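Local coordinates for tannase (Fusobacterium nucleatum subsp. nucleatum ATCC 25586, PDB 6YQ4), which probably hydrolyses the galloyl ester bonds of gallotannins, a detoxifying activity, as a tannase of the alpha/beta-hydrolase superfamily that also binds a magnesium ion, at residues A[289-292]-A[298-301]. Residues are numbered along the deposited sequence; the frame is centred on the assembly and turned at random.
Sequences LTLD and SFKT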
ATOM      1  N   LEU A 289      20.257  -1.246 -13.542  1.00 28.41           N
ATOM      2  CA  LEU A 289      20.461  -1.408 -12.118  1.00 26.26           C
ATOM      3  C   LEU A 289      20.591  -2.907 -11.867  1.00 31.02           C
ATOM      4  O   LEU A 289      19.657  -3.669 -12.121  1.00 38.16           O
ATOM      5  CB  LEU A 289      19.299  -0.765 -11.358  1.00 27.67           C
ATOM      6  CG  LEU A 289      19.205   0.754 -11.617  1.00 24.10           C
ATOM      7  CD1 LEU A 289      17.960   1.348 -11.053  1.00 23.74           C
ATOM      8  CD2 LEU A 289      20.405   1.504 -11.052  1.00 26.43           C
ATOM      9  N   THR A 290      21.769  -3.340 -11.428  1.00 27.09           N
ATOM     10  CA  THR A 290      22.052  -4.750 -11.225  1.00 32.43           C
ATOM     11  C   THR A 290      22.759  -4.969  -9.886  1.00 34.87           C
ATOM     12  O   THR A 290      23.133  -4.022  -9.178  1.00 30.55           O
ATOM     13  CB  THR A 290      22.909  -5.306 -12.363  1.00 37.15           C
ATOM     14  OG1 THR A 290      24.195  -4.670 -12.334  1.00 33.80           O
ATOM     15  CG2 THR A 290      22.225  -5.065 -13.706  1.00 34.02           C
ATOM     16  N   LEU A 291      22.954  -6.246  -9.560  1.00 30.47           N
ATOM     17  CA  LEU A 291      23.704  -6.667  -8.391  1.00 26.27           C
ATOM     18  C   LEU A 291      24.587  -7.843  -8.777  1.00 35.24           C
ATOM     19  O   LEU A 291      24.142  -8.739  -9.506  1.00 32.93           O
ATOM     20  CB  LEU A 291      22.767  -7.061  -7.233  1.00 24.67           C
ATOM     21  CG  LEU A 291      21.973  -5.915  -6.602  1.00 23.58           C
ATOM     22  CD1 LEU A 291      20.779  -6.415  -5.758  1.00 24.33           C
ATOM     23  CD2 LEU A 291      22.898  -5.010  -5.789  1.00 24.17           C
ATOM     24  N   ASP A 292      25.846  -7.799  -8.311  1.00 39.61           N
ATOM     25  CA  ASP A 292      26.777  -8.926  -8.297  1.00 50.34           C
ATOM     26  C   ASP A 292      26.288 -10.037  -7.363  1.00 52.49           C
ATOM     27  O   ASP A 292      25.338  -9.877  -6.589  1.00 42.86           O
ATOM     28  CB  ASP A 292      28.165  -8.514  -7.783  1.00 62.55           C
ATOM     29  CG  ASP A 292      28.794  -7.368  -8.562  1.00 81.78           C
ATOM     30  OD1 ASP A 292      28.475  -7.180  -9.760  1.00 90.04           O
ATOM     31  OD2 ASP A 292      29.646  -6.667  -7.965  1.00 85.30           O
ATOM     32  N   SER A 298      25.177  -1.460  -9.155  1.00 31.74           N
ATOM     33  CA  SER A 298      24.555  -0.153  -9.339  1.00 28.55           C
ATOM     34  C   SER A 298      23.234  -0.027  -8.599  1.00 33.92           C
ATOM     35  O   SER A 298      22.850   1.091  -8.225  1.00 36.91           O
ATOM     36  CB  SER A 298      24.349   0.128 -10.821  1.00 28.42           C
ATOM     37  OG  SER A 298      23.704  -0.972 -11.435  1.00 40.81           O
ATOM     38  N   PHE A 299      22.511  -1.139  -8.387  1.00 26.74           N
ATOM     39  CA  PHE A 299      21.211  -1.009  -7.736  1.00 23.08           C
ATOM     40  C   PHE A 299      21.368  -0.515  -6.312  1.00 27.54           C
ATOM     41  O   PHE A 299      20.602   0.350  -5.869  1.00 29.13           O
ATOM     42  CB  PHE A 299      20.424  -2.320  -7.737  1.00 25.20           C
ATOM     43  CG  PHE A 299      19.104  -2.217  -7.001  1.00 27.63           C
ATOM     44  CD1 PHE A 299      18.045  -1.493  -7.540  1.00 27.11           C
ATOM     45  CD2 PHE A 299      18.934  -2.805  -5.746  1.00 26.59           C
ATOM     46  CE1 PHE A 299      16.809  -1.374  -6.839  1.00 28.15           C
ATOM     47  CE2 PHE A 299      17.714  -2.700  -5.051  1.00 24.31           C
ATOM     48  CZ  PHE A 299      16.651  -1.985  -5.594  1.00 21.32           C
ATOM     49  N   LYS A 300      22.357  -1.057  -5.589  1.00 23.31           N
ATOM     50  CA  LYS A 300      22.683  -0.583  -4.245  1.00 26.20           C
ATOM     51  C   LYS A 300      23.133   0.877  -4.256  1.00 33.11           C
ATOM     52  O   LYS A 300      22.807   1.638  -3.334  1.00 34.83           O
ATOM     53  CB  LYS A 300      23.777  -1.472  -3.642  1.00 34.74           C
ATOM     54  CG  LYS A 300      24.429  -0.909  -2.370  1.00 40.97           C
ATOM     55  CD  LYS A 300      25.341  -1.923  -1.679  1.00 32.76           C
ATOM     56  CE  LYS A 300      24.574  -3.189  -1.305  1.00 38.30           C
ATOM     57  NZ  LYS A 300      25.451  -4.222  -0.651  1.00 46.39           N
ATOM     58  N   THR A 301      23.889   1.286  -5.292  1.00 29.96           N
ATOM     59  CA  THR A 301      24.288   2.687  -5.436  1.00 30.48           C
ATOM     60  C   THR A 301      23.077   3.575  -5.707  1.00 31.58           C
ATOM     61  O   THR A 301      23.008   4.715  -5.232  1.00 36.70           O
ATOM     62  CB  THR A 301      25.334   2.820  -6.558  1.00 38.02           C
ATOM     63  OG1 THR A 301      26.546   2.172  -6.160  1.00 43.97           O
ATOM     64  CG2 THR A 301      25.648   4.286  -6.890  1.00 27.93           C
TER
HETATM   65  O   HOH W   1      26.145  -3.736 -11.152  1.00 34.21           O
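The loop that leads into helix 298-316 is hydrogen-bonded to the first turn of that helix, with Thr290 and Ser298 at the centre. Phe299 N, an amide of that first turn, donates to Thr290 O at 3.1 Å. A second bond runs the other way, from Thr290 N to Ser298 OG at 3.1 Å. Ser298 OG sits between its own backbone N and carbonyl carbon (chi1 50°), which turns it back to the loop; it also bonds to Leu288 O. Thr290 is thus held through both its N and its O, by two successive residues of the helix. The buried side chains of Leu289 and Leu291 pack against Phe299, which is buried too. Leu289 CB meets the edge of the Phe299 ring, 4.1 Å from CD1. Leu291 CD1 approaches CD2 of the same ring obliquely. Beyond the loop, the ring packs on Leu276 of helix 259-279 and on Ala450, Ile454 and Leu457 of helix 450-461, so the contact joins three helices away from the magnesium site. A water links the partly exposed Thr290 and Ser298: it lies close to Thr290 OG1 and accepts from Ser298 N at 3.2 Å.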